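Local coordinates for Alpha/beta hydrolase fold protein (Sphaerobacter thermophilus, PDB 3R0V) that probably acts as a hydrolase of the alpha/beta-hydrolase fold family and binds D-malate in a pocket, at residues 208-213 with 253-258; 100-105 with 114-119; 197-202 with 229-234; 88-93 with 110-115. All coordinates share one frame; numbering follows the deposited sequence. Where two conformers were deposited one is given.

Interaction 1 (208-213 with 253-258); sequences PTLVMD and APVLVE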
loop_
_atom_site.group_PDB
_atom_site.type_symbol
_atom_site.label_atom_id
_atom_site.label_comp_id
_atom_site.label_asym_id
_atom_site.label_seq_id
_atom_site.Cartn_x
_atom_site.Cartn_y
_atom_site.Cartn_z
ATOM N N PRO A 208 -0.539 -15.100 10.881
ATOM C CA PRO A 208 -1.527 -14.217 11.510
ATOM C C PRO A 208 -1.692 -12.952 10.671
ATOM O O PRO A 208 -0.707 -12.304 10.322
ATOM C CB PRO A 208 -0.894 -13.879 12.866
ATOM C CG PRO A 208 0.087 -15.016 13.141
ATOM C CD PRO A 208 0.599 -15.403 11.773
ATOM N N THR A 209 -2.940 -12.609 10.372
ATOM C CA THR A 209 -3.231 -11.482 9.499
ATOM C C THR A 209 -4.324 -10.606 10.097
ATOM O O THR A 209 -5.257 -11.091 10.742
ATOM C CB THR A 209 -3.640 -11.965 8.087
ATOM O OG1 THR A 209 -2.546 -12.682 7.508
ATOM C CG2 THR A 209 -3.973 -10.793 7.165
ATOM N N LEU A 210 -4.183 -9.305 9.884
ATOM C CA LEU A 210 -5.149 -8.313 10.341
ATOM C C LEU A 210 -5.567 -7.454 9.157
ATOM O O LEU A 210 -4.718 -6.896 8.472
ATOM C CB LEU A 210 -4.506 -7.448 11.416
ATOM C CG LEU A 210 -5.242 -6.177 11.813
ATOM C CD1 LEU A 210 -6.574 -6.556 12.394
ATOM C CD2 LEU A 210 -4.427 -5.386 12.814
ATOM N N VAL A 211 -6.870 -7.381 8.903
ATOM C CA VAL A 211 -7.393 -6.591 7.801
ATOM C C VAL A 211 -8.185 -5.443 8.402
ATOM O O VAL A 211 -9.092 -5.671 9.203
ATOM C CB VAL A 211 -8.332 -7.422 6.921
ATOM C CG1 VAL A 211 -8.794 -6.577 5.733
ATOM C CG2 VAL A 211 -7.647 -8.686 6.433
HETATM N N MSE A 212 -7.832 -4.217 8.049
HETATM C CA MSE A 212 -8.457 -3.044 8.653
HETATM C C MSE A 212 -9.125 -2.179 7.619
HETATM O O MSE A 212 -8.646 -2.054 6.496
HETATM C CB MSE A 212 -7.421 -2.180 9.369
HETATM C CG MSE A 212 -6.997 -2.680 10.742
HETATM SE SE MSE A 212 -5.357 -1.794 11.317
HETATM C CE MSE A 212 -4.301 -2.648 10.034
ATOM N N ASP A 213 -10.234 -1.568 8.016
ATOM C CA ASP A 213 -10.794 -0.454 7.268
ATOM C C ASP A 213 -11.104 0.669 8.239
ATOM O O ASP A 213 -10.882 0.531 9.444
ATOM C CB ASP A 213 -11.994 -0.859 6.396
ATOM C CG ASP A 213 -13.151 -1.438 7.189
ATOM O OD1 ASP A 213 -13.129 -1.413 8.436
ATOM O OD2 ASP A 213 -14.112 -1.927 6.543
ATOM N N ALA A 253 -2.009 2.932 15.318
ATOM C CA ALA A 253 -0.888 2.391 16.083
ATOM C C ALA A 253 -1.277 1.434 17.212
ATOM O O ALA A 253 -0.686 0.376 17.329
ATOM C CB ALA A 253 -0.002 3.516 16.613
ATOM N N PRO A 254 -2.262 1.802 18.053
ATOM C CA PRO A 254 -2.613 0.913 19.169
ATOM C C PRO A 254 -3.094 -0.452 18.687
ATOM O O PRO A 254 -2.806 -1.470 19.322
ATOM C CB PRO A 254 -3.740 1.666 19.882
ATOM C CG PRO A 254 -3.540 3.103 19.490
ATOM C CD PRO A 254 -3.035 3.056 18.080
ATOM N N VAL A 255 -3.818 -0.466 17.570
ATOM C CA VAL A 255 -4.303 -1.716 16.985
ATOM C C VAL A 255 -3.138 -2.569 16.468
ATOM O O VAL A 255 -3.098 -3.789 16.668
ATOM C CB VAL A 255 -5.308 -1.447 15.852
ATOM C CG1 VAL A 255 -5.755 -2.737 15.203
ATOM C CG2 VAL A 255 -6.521 -0.672 16.383
ATOM N N LEU A 256 -2.188 -1.924 15.803
ATOM C CA LEU A 256 -0.993 -2.620 15.345
ATOM C C LEU A 256 -0.151 -3.132 16.498
ATOM O O LEU A 256 0.366 -4.243 16.438
ATOM C CB LEU A 256 -0.136 -1.714 14.465
ATOM C CG LEU A 256 -0.704 -1.372 13.097
ATOM C CD1 LEU A 256 0.310 -0.524 12.352
ATOM C CD2 LEU A 256 -1.027 -2.630 12.293
ATOM N N VAL A 257 0.007 -2.322 17.540
ATOM C CA VAL A 257 0.801 -2.758 18.682
ATOM C C VAL A 257 0.194 -4.010 19.295
ATOM O O VAL A 257 0.905 -4.966 19.575
ATOM C CB VAL A 257 0.926 -1.661 19.751
ATOM C CG1 VAL A 257 1.513 -2.234 21.040
ATOM C CG2 VAL A 257 1.776 -0.509 19.233
ATOM N N GLU A 258 -1.125 -4.007 19.479
ATOM C CA GLU A 258 -1.815 -5.161 20.050
ATOM C C GLU A 258 -1.658 -6.393 19.165
ATOM O O GLU A 258 -1.366 -7.490 19.648
ATOM C CB GLU A 258 -3.299 -4.841 20.241
ATOM C CG GLU A 258 -4.054 -5.816 21.141
ATOM C CD GLU A 258 -4.387 -7.138 20.468
ATOM O OE1 GLU A 258 -4.638 -7.148 19.242
ATOM O OE2 GLU A 258 -4.405 -8.171 21.172
#
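L210 and M212 of the sheet strand meet V255 and L256 of the last helix, which is part of the helix layer that covers one face of the sheet in an alpha/beta-hydrolase fold. Strand and helix run nearly antiparallel, at 166°, with their axes 10.7 Å apart, and the contact between them is wholly apolar. V255 CG1 is the methyl that both strand residues share. It stands anti to the backbone N (chi1 177°) and touches L210 CD2 at 3.8 Å, the two side chains crossing at about a right angle. The same methyl lies 4.0 Å from the selenium, SE, of selenomethionine M212, and here the side chains slide past each other in opposite directions. The M212 chain bends about its CG-SE bond (chi3 -69°), which brings CE to L256 CD2 at 4.0 Å. In the second shell, L240 touches both M212 and V255, while L46 of helix 40-46 packs on L256. The strand itself is held from the side by backbone bonds of L210 to L114 and V116. L256 does not start out directed at strand 209-213, yet its end comes close: L256 CD2 packs against A115 of the adjoining strand and lies 4.4 Å from L210 CD2.

Interaction 2 (100-105 with 114-119); sequences LSLLAA and LAVFEP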
loop_
_atom_site.group_PDB
_atom_site.type_symbol
_atom_site.label_atom_id
_atom_site.label_comp_id
_atom_site.label_asym_id
_atom_site.label_seq_id
_atom_site.Cartn_x
_atom_site.Cartn_y
_atom_site.Cartn_z
ATOM N N LEU A 100 0.381 -5.418 -2.571
ATOM C CA LEU A 100 1.751 -5.852 -2.774
ATOM C C LEU A 100 2.206 -6.760 -1.629
ATOM O O LEU A 100 2.856 -7.786 -1.859
ATOM C CB LEU A 100 2.670 -4.631 -2.899
ATOM C CG LEU A 100 4.171 -4.867 -3.049
ATOM C CD1 LEU A 100 4.467 -5.703 -4.274
ATOM C CD2 LEU A 100 4.884 -3.520 -3.116
ATOM N N SER A 101 1.863 -6.377 -0.405
ATOM C CA SER A 101 2.239 -7.156 0.773
ATOM C C SER A 101 1.591 -8.535 0.776
ATOM O O SER A 101 2.245 -9.530 1.138
ATOM C CB SER A 101 1.908 -6.403 2.058
ATOM O OG SER A 101 2.617 -5.179 2.119
ATOM N N LEU A 102 0.318 -8.601 0.382
ATOM C CA LEU A 102 -0.382 -9.883 0.285
ATOM C C LEU A 102 0.244 -10.765 -0.794
ATOM O O LEU A 102 0.454 -11.956 -0.578
ATOM C CB LEU A 102 -1.885 -9.671 0.031
ATOM C CG LEU A 102 -2.668 -9.091 1.210
ATOM C CD1 LEU A 102 -3.914 -8.357 0.746
ATOM C CD2 LEU A 102 -3.045 -10.211 2.183
ATOM N N LEU A 103 0.544 -10.187 -1.954
ATOM C CA LEU A 103 1.244 -10.933 -2.997
ATOM C C LEU A 103 2.588 -11.448 -2.491
ATOM O O LEU A 103 2.963 -12.589 -2.763
ATOM C CB LEU A 103 1.439 -10.064 -4.236
ATOM C CG LEU A 103 0.160 -9.668 -4.979
ATOM C CD1 LEU A 103 0.529 -8.651 -6.039
ATOM C CD2 LEU A 103 -0.461 -10.898 -5.604
ATOM N N ALA A 104 3.312 -10.613 -1.753
ATOM C CA ALA A 104 4.627 -11.005 -1.241
ATOM C C ALA A 104 4.489 -12.160 -0.249
ATOM O O ALA A 104 5.280 -13.110 -0.266
ATOM C CB ALA A 104 5.322 -9.812 -0.587
ATOM N N ALA A 105 3.486 -12.080 0.613
ATOM C CA ALA A 105 3.230 -13.140 1.584
ATOM C C ALA A 105 2.885 -14.446 0.874
ATOM O O ALA A 105 3.394 -15.508 1.229
ATOM C CB ALA A 105 2.114 -12.727 2.532
ATOM N N LEU A 114 1.097 -10.106 9.342
ATOM C CA LEU A 114 0.742 -9.159 8.284
ATOM C C LEU A 114 -0.493 -8.358 8.647
ATOM O O LEU A 114 -1.516 -8.946 8.980
ATOM C CB LEU A 114 0.479 -9.921 6.986
ATOM C CG LEU A 114 -0.020 -9.093 5.793
ATOM C CD1 LEU A 114 0.993 -8.023 5.384
ATOM C CD2 LEU A 114 -0.345 -10.006 4.615
ATOM N N ALA A 115 -0.402 -7.025 8.565
ATOM C CA ALA A 115 -1.554 -6.157 8.741
ATOM C C ALA A 115 -1.720 -5.352 7.467
ATOM O O ALA A 115 -0.742 -4.867 6.886
ATOM C CB ALA A 115 -1.349 -5.236 9.931
ATOM N N VAL A 116 -2.966 -5.228 7.020
ATOM C CA VAL A 116 -3.264 -4.474 5.804
ATOM C C VAL A 116 -4.430 -3.519 6.028
ATOM O O VAL A 116 -5.414 -3.863 6.686
ATOM C CB VAL A 116 -3.567 -5.418 4.617
ATOM C CG1 VAL A 116 -2.321 -6.200 4.208
ATOM C CG2 VAL A 116 -4.732 -6.369 4.949
ATOM N N PHE A 117 -4.303 -2.311 5.490
ATOM C CA PHE A 117 -5.351 -1.308 5.609
ATOM C C PHE A 117 -5.956 -1.009 4.239
ATOM O O PHE A 117 -5.252 -0.606 3.300
ATOM C CB PHE A 117 -4.779 -0.024 6.212
ATOM C CG PHE A 117 -5.764 1.111 6.302
ATOM C CD1 PHE A 117 -6.693 1.160 7.328
ATOM C CD2 PHE A 117 -5.739 2.138 5.369
ATOM C CE1 PHE A 117 -7.599 2.213 7.420
ATOM C CE2 PHE A 117 -6.641 3.203 5.459
ATOM C CZ PHE A 117 -7.565 3.236 6.484
ATOM N N GLU A 118 -7.268 -1.206 4.141
ATOM C CA GLU A 118 -8.037 -0.861 2.936
ATOM C C GLU A 118 -7.403 -1.336 1.624
ATOM O O GLU A 118 -7.236 -0.558 0.689
ATOM C CB GLU A 118 -8.327 0.650 2.876
ATOM C CG GLU A 118 -9.119 1.152 4.084
ATOM C CD GLU A 118 -9.578 2.592 3.960
ATOM O OE1 GLU A 118 -9.057 3.338 3.101
ATOM O OE2 GLU A 118 -10.476 2.982 4.733
ATOM N N PRO A 119 -7.060 -2.624 1.531
ATOM C CA PRO A 119 -6.618 -3.141 0.229
ATOM C C PRO A 119 -7.714 -2.925 -0.827
ATOM O O PRO A 119 -8.845 -3.370 -0.622
ATOM C CB PRO A 119 -6.403 -4.639 0.500
ATOM C CG PRO A 119 -7.156 -4.929 1.742
ATOM C CD PRO A 119 -7.173 -3.674 2.557
#
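S101 turns its hydroxyl back into its own helix and offers only carbon to L114 of the strand. With OG beside the backbone N (chi1 -61°), the hydroxyl is hydrogen-bonded to the carbonyl O of G97, one turn earlier, so this buried polar atom is satisfied without help from the strand. CB is left to touch L114 CD1 at 3.8 Å. The other branch of L114, CD2, reaches L102 CD2 at 3.6 Å, the tightest touch between the two segments, and A105 CB comes to 4.2 Å of the same L114 methyl. The leucine is thus received by three residues of one helix face. L102 crosses both L114 and V116 at about a right angle; its CG lies 4.2 Å from V116 CG1, and its CD1 marks the limit of the contact at P119 CB, 4.5 Å away. This is the return half of a beta-alpha-beta unit: helix 96-106 runs back across the sheet, the axis of its 100-105 part at 152° to strand 114-117. I232 closes on L102, and V91 of the adjoining strand 89-94 touches both S101 and L114. G97 belongs to a sequence that fits the nucleophile elbow of this family. Because every touch across the interface is between carbons, this part of the helix is probably held on the strand mainly by shape and burial, with the S101 hydroxyl bonded internally.

Interaction 3 (197-202 with 229-234); sequences IPTARF and ADTIPN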
loop_
_atom_site.group_PDB
_atom_site.type_symbol
_atom_site.label_atom_id
_atom_site.label_comp_id
_atom_site.label_asym_id
_atom_site.label_seq_id
_atom_site.Cartn_x
_atom_site.Cartn_y
_atom_site.Cartn_z
ATOM N N ILE A 197 -9.702 -10.379 -6.378
ATOM C CA ILE A 197 -8.839 -11.048 -5.410
ATOM C C ILE A 197 -8.332 -12.390 -5.939
ATOM O O ILE A 197 -9.121 -13.211 -6.395
ATOM C CB ILE A 197 -9.580 -11.304 -4.089
ATOM C CG1 ILE A 197 -10.047 -9.984 -3.475
ATOM C CG2 ILE A 197 -8.676 -12.082 -3.120
ATOM C CD1 ILE A 197 -10.903 -10.159 -2.259
ATOM N N PRO A 198 -7.008 -12.617 -5.879
ATOM C CA PRO A 198 -6.490 -13.958 -6.196
ATOM C C PRO A 198 -6.732 -14.903 -5.023
ATOM O O PRO A 198 -5.837 -15.216 -4.237
ATOM C CB PRO A 198 -4.993 -13.720 -6.429
ATOM C CG PRO A 198 -4.671 -12.492 -5.652
ATOM C CD PRO A 198 -5.932 -11.648 -5.606
ATOM N N THR A 199 -7.981 -15.331 -4.904
ATOM C CA THR A 199 -8.450 -16.094 -3.760
ATOM C C THR A 199 -7.624 -17.336 -3.449
ATOM O O THR A 199 -7.274 -17.573 -2.287
ATOM C CB THR A 199 -9.911 -16.506 -3.967
ATOM O OG1 THR A 199 -10.716 -15.328 -4.037
ATOM C CG2 THR A 199 -10.391 -17.401 -2.829
ATOM N N ALA A 200 -7.320 -18.122 -4.480
ATOM C CA ALA A 200 -6.543 -19.347 -4.308
ATOM C C ALA A 200 -5.221 -19.048 -3.616
ATOM O O ALA A 200 -4.833 -19.741 -2.668
ATOM C CB ALA A 200 -6.300 -20.013 -5.645
ATOM N N ARG A 201 -4.536 -18.008 -4.077
ATOM C CA ARG A 201 -3.252 -17.635 -3.490
ATOM C C ARG A 201 -3.374 -17.110 -2.070
ATOM O O ARG A 201 -2.610 -17.498 -1.186
ATOM C CB ARG A 201 -2.562 -16.582 -4.341
ATOM C CG ARG A 201 -2.251 -17.057 -5.740
ATOM C CD ARG A 201 -1.272 -16.110 -6.386
ATOM N NE ARG A 201 0.055 -16.262 -5.797
ATOM C CZ ARG A 201 0.968 -15.299 -5.769
ATOM N NH1 ARG A 201 0.691 -14.111 -6.287
ATOM N NH2 ARG A 201 2.160 -15.522 -5.220
ATOM N N PHE A 202 -4.331 -16.218 -1.837
ATOM C CA PHE A 202 -4.445 -15.618 -0.522
ATOM C C PHE A 202 -4.953 -16.616 0.519
ATOM O O PHE A 202 -4.597 -16.517 1.691
ATOM C CB PHE A 202 -5.298 -14.339 -0.560
ATOM C CG PHE A 202 -4.672 -13.192 -1.341
ATOM C CD1 PHE A 202 -3.384 -13.289 -1.869
ATOM C CD2 PHE A 202 -5.372 -12.002 -1.514
ATOM C CE1 PHE A 202 -2.823 -12.225 -2.579
ATOM C CE2 PHE A 202 -4.814 -10.941 -2.205
ATOM C CZ PHE A 202 -3.547 -11.048 -2.736
ATOM N N ALA A 229 -10.763 -11.133 5.055
ATOM C CA ALA A 229 -10.619 -11.678 6.407
ATOM C C ALA A 229 -11.285 -13.039 6.549
ATOM O O ALA A 229 -11.038 -13.755 7.523
ATOM C CB ALA A 229 -11.159 -10.699 7.443
ATOM N N ASP A 230 -12.120 -13.398 5.580
ATOM C CA ASP A 230 -12.726 -14.725 5.548
ATOM C C ASP A 230 -11.854 -15.690 4.730
ATOM O O ASP A 230 -11.669 -16.856 5.101
ATOM C CB ASP A 230 -14.146 -14.638 4.971
ATOM C CG ASP A 230 -14.899 -15.955 5.054
ATOM O OD1 ASP A 230 -15.324 -16.331 6.167
ATOM O OD2 ASP A 230 -15.081 -16.608 4.007
ATOM N N THR A 231 -11.315 -15.198 3.619
ATOM C CA THR A 231 -10.509 -16.021 2.723
ATOM C C THR A 231 -9.181 -16.434 3.347
ATOM O O THR A 231 -8.729 -17.576 3.202
ATOM C CB THR A 231 -10.268 -15.262 1.398
ATOM O OG1 THR A 231 -11.513 -15.163 0.697
ATOM C CG2 THR A 231 -9.253 -15.980 0.521
ATOM N N ILE A 232 -8.550 -15.510 4.053
ATOM C CA ILE A 232 -7.271 -15.787 4.687
ATOM C C ILE A 232 -7.567 -16.492 6.000
ATOM O O ILE A 232 -8.278 -15.958 6.849
ATOM C CB ILE A 232 -6.480 -14.489 4.901
ATOM C CG1 ILE A 232 -6.201 -13.834 3.545
ATOM C CG2 ILE A 232 -5.189 -14.776 5.649
ATOM C CD1 ILE A 232 -5.639 -12.434 3.628
ATOM N N PRO A 233 -7.043 -17.715 6.165
ATOM C CA PRO A 233 -7.567 -18.524 7.271
ATOM C C PRO A 233 -7.334 -17.958 8.665
ATOM O O PRO A 233 -8.205 -18.082 9.527
ATOM C CB PRO A 233 -6.865 -19.880 7.091
ATOM C CG PRO A 233 -5.721 -19.623 6.191
ATOM C CD PRO A 233 -6.135 -18.480 5.299
ATOM N N ASN A 234 -6.192 -17.333 8.904
ATOM C CA ASN A 234 -5.956 -16.819 10.239
ATOM C C ASN A 234 -6.019 -15.302 10.270
ATOM O O ASN A 234 -5.043 -14.636 10.629
ATOM C CB ASN A 234 -4.631 -17.354 10.781
ATOM C CG ASN A 234 -4.554 -18.878 10.706
ATOM O OD1 ASN A 234 -5.429 -19.580 11.221
ATOM N ND2 ASN A 234 -3.526 -19.391 10.034
HETATM O O HOH W 1 -11.421 -14.001 -1.653
#
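T199 and T231 have nearly the same first torsion, chi1 -63° and -69°, which sets each OG1 beside its own backbone N and each CG2 anti to it. The two side chains, crossing at about a right angle, therefore meet in two ways. Methyl touches methyl, CG2 to CG2 at 3.8 Å, while the hydroxyls are joined through a single water, which lies 2.8 Å from T199 OG1 and 2.6 Å from T231 OG1. T231 OG1 is also hydrogen-bonded to the carbonyl O of E227, one turn back in its helix, a second grip on the hydroxyl. Deeper in, the carbonyl O of F202 lies against I232 CG1 at 3.6 Å, and F202 CB is 4.2 Å from the same carbon. The ring of F202 leads away from segment 229-234. On one of its faces lies P198 CG, 3.4 Å above the plane and toward the rim, and L102 of helix 96-106 packs against the ring. P198, at the centre of an inverse gamma turn, occupies the N-cap position of helix 199-202, and its O accepts the N-H of F202 at 3.0 Å. The contact thus grades from a hydrated outer side at the threonines to a buried floor at F202 and I232. A short helix packs here against a helix C-terminus, where the chain turns toward 235-239, one edge strand of the alpha/beta-hydrolase sheet.

Interaction 4 (88-93 with 110-115); sequences AAFVFG and PITRLA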
loop_
_atom_site.group_PDB
_atom_site.type_symbol
_atom_site.label_atom_id
_atom_site.label_comp_id
_atom_site.label_asym_id
_atom_site.label_seq_id
_atom_site.Cartn_x
_atom_site.Cartn_y
_atom_site.Cartn_z
ATOM N N ALA A 88 13.578 -11.177 8.545
ATOM C CA ALA A 88 12.155 -11.456 8.664
ATOM C C ALA A 88 11.525 -10.255 9.353
ATOM O O ALA A 88 12.199 -9.550 10.113
ATOM C CB ALA A 88 11.922 -12.710 9.494
ATOM N N ALA A 89 10.244 -10.017 9.122
ATOM C CA ALA A 89 9.610 -8.886 9.771
ATOM C C ALA A 89 8.113 -9.016 9.785
ATOM O O ALA A 89 7.535 -9.754 8.987
ATOM C CB ALA A 89 9.992 -7.595 9.061
ATOM N N PHE A 90 7.497 -8.257 10.683
ATOM C CA PHE A 90 6.075 -7.947 10.599
ATOM C C PHE A 90 5.919 -6.932 9.464
ATOM O O PHE A 90 6.819 -6.118 9.234
ATOM C CB PHE A 90 5.599 -7.291 11.893
ATOM C CG PHE A 90 5.820 -8.111 13.137
ATOM C CD1 PHE A 90 5.809 -9.496 13.105
ATOM C CD2 PHE A 90 6.038 -7.478 14.351
ATOM C CE1 PHE A 90 5.996 -10.237 14.274
ATOM C CE2 PHE A 90 6.237 -8.208 15.510
ATOM C CZ PHE A 90 6.224 -9.595 15.468
ATOM N N VAL A 91 4.789 -6.956 8.761
ATOM C CA VAL A 91 4.578 -6.006 7.671
ATOM C C VAL A 91 3.230 -5.336 7.833
ATOM O O VAL A 91 2.246 -6.006 8.135
ATOM C CB VAL A 91 4.656 -6.690 6.286
ATOM C CG1 VAL A 91 4.150 -5.764 5.180
ATOM C CG2 VAL A 91 6.073 -7.135 6.003
ATOM N N PHE A 92 3.201 -4.012 7.667
ATOM C CA PHE A 92 1.947 -3.269 7.562
ATOM C C PHE A 92 1.880 -2.641 6.178
ATOM O O PHE A 92 2.729 -1.823 5.827
ATOM C CB PHE A 92 1.853 -2.168 8.627
ATOM C CG PHE A 92 0.672 -1.230 8.436
ATOM C CD1 PHE A 92 -0.621 -1.722 8.373
ATOM C CD2 PHE A 92 0.866 0.139 8.305
ATOM C CE1 PHE A 92 -1.706 -0.868 8.188
ATOM C CE2 PHE A 92 -0.215 0.996 8.137
ATOM C CZ PHE A 92 -1.494 0.489 8.083
ATOM N N GLY A 93 0.870 -3.019 5.396
ATOM C CA GLY A 93 0.715 -2.496 4.047
ATOM C C GLY A 93 -0.516 -1.617 3.933
ATOM O O GLY A 93 -1.596 -1.951 4.430
ATOM N N PRO A 110 9.599 -13.886 3.928
ATOM C CA PRO A 110 9.595 -14.112 5.381
ATOM C C PRO A 110 8.896 -13.000 6.153
ATOM O O PRO A 110 9.507 -12.220 6.895
ATOM C CB PRO A 110 11.088 -14.203 5.723
ATOM C CG PRO A 110 11.767 -13.402 4.668
ATOM C CD PRO A 110 10.948 -13.599 3.410
ATOM N N ILE A 111 7.585 -12.930 5.939
ATOM C CA ILE A 111 6.689 -12.037 6.664
ATOM C C ILE A 111 6.050 -12.859 7.782
ATOM O O ILE A 111 5.378 -13.867 7.516
ATOM C CB ILE A 111 5.603 -11.480 5.710
ATOM C CG1 ILE A 111 6.271 -10.689 4.576
ATOM C CG2 ILE A 111 4.623 -10.593 6.459
ATOM C CD1 ILE A 111 5.327 -10.208 3.480
ATOM N N THR A 112 6.268 -12.445 9.029
ATOM C CA THR A 112 5.848 -13.276 10.150
ATOM C C THR A 112 4.437 -12.952 10.653
ATOM O O THR A 112 3.737 -13.841 11.129
ATOM C CB THR A 112 6.856 -13.213 11.293
ATOM O OG1 THR A 112 7.088 -11.845 11.641
ATOM C CG2 THR A 112 8.178 -13.843 10.863
ATOM N N ARG A 113 4.028 -11.686 10.539
ATOM C CA ARG A 113 2.664 -11.237 10.829
ATOM C C ARG A 113 2.343 -10.157 9.807
ATOM O O ARG A 113 3.215 -9.375 9.459
ATOM C CB ARG A 113 2.559 -10.647 12.237
ATOM C CG ARG A 113 2.900 -11.626 13.357
ATOM C CD ARG A 113 2.679 -11.004 14.731
ATOM N NE ARG A 113 2.859 -11.987 15.796
ATOM C CZ ARG A 113 1.856 -12.571 16.444
ATOM N NH1 ARG A 113 0.602 -12.255 16.150
ATOM N NH2 ARG A 113 2.109 -13.463 17.394
ATOM N N LEU A 114 1.097 -10.106 9.342
ATOM C CA LEU A 114 0.742 -9.159 8.284
ATOM C C LEU A 114 -0.493 -8.358 8.647
ATOM O O LEU A 114 -1.516 -8.946 8.980
ATOM C CB LEU A 114 0.479 -9.921 6.986
ATOM C CG LEU A 114 -0.020 -9.093 5.793
ATOM C CD1 LEU A 114 0.993 -8.023 5.384
ATOM C CD2 LEU A 114 -0.345 -10.006 4.615
ATOM N N ALA A 115 -0.402 -7.025 8.565
ATOM C CA ALA A 115 -1.554 -6.157 8.741
ATOM C C ALA A 115 -1.720 -5.352 7.467
ATOM O O ALA A 115 -0.742 -4.867 6.886
ATOM C CB ALA A 115 -1.349 -5.236 9.931
#
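F90 runs alongside R113, the two side chains pointing the same way. Its CB lies 4.0 Å from R113 O. Further out, CD1 meets R113 CB at 3.6 Å and CE1 meets R113 CD at 3.4 Å, while CZ, at the tip, is 3.9 Å from that CD. CE1 also lies at the edge of the guanidinium, whose plane stands 84° to the ring; R113 was modelled in two conformers, so these contacts hold for the one described. F260 stacks on the phenylalanine ring. An alanine at F90 would probably remove the ring that packs along the aliphatic part of R113 and leave F260 without its stacking partner. On the face shared by V91, I111 and L114, V91 CG2 packs on I111 CG2 at 3.8 Å. Parallel backbone bonding joins the strands: V91 N donates to R113 O, V91 O accepts A115 N at 2.9 Å (173° at the hydrogen), and G93 N reaches A115 O. A beta bulge between A89 and V91 shifts the register by one residue, and there T112 N approaches A89 O from 42° above the carbonyl plane. The pair forms the two strands of a beta-alpha-beta crossover, with G93 beginning a GxSxG sequence consistent with the family's nucleophile elbow.

The four contacts show how the chemistry of an alpha/beta sandwich changes with place. Interactions 1 and 2 are buried and apolar, and lie on opposite faces of one sheet, each laying a helix on a strand. Interaction 4 is a strand pair within the sheet, held by backbone hydrogen bonds; it shares L114 and A115 with interaction 2, and L114 is also bonded to P208 and L210 of interaction 1. A115 and L114, adjacent in the chain, serve opposite faces of the sheet. Interaction 3 is peripheral, with a water bridging its threonines, yet F202 and I232 pack on L102 of interaction 2, and N234 O bonds to T209 N, tying this outer part to strand 209-213.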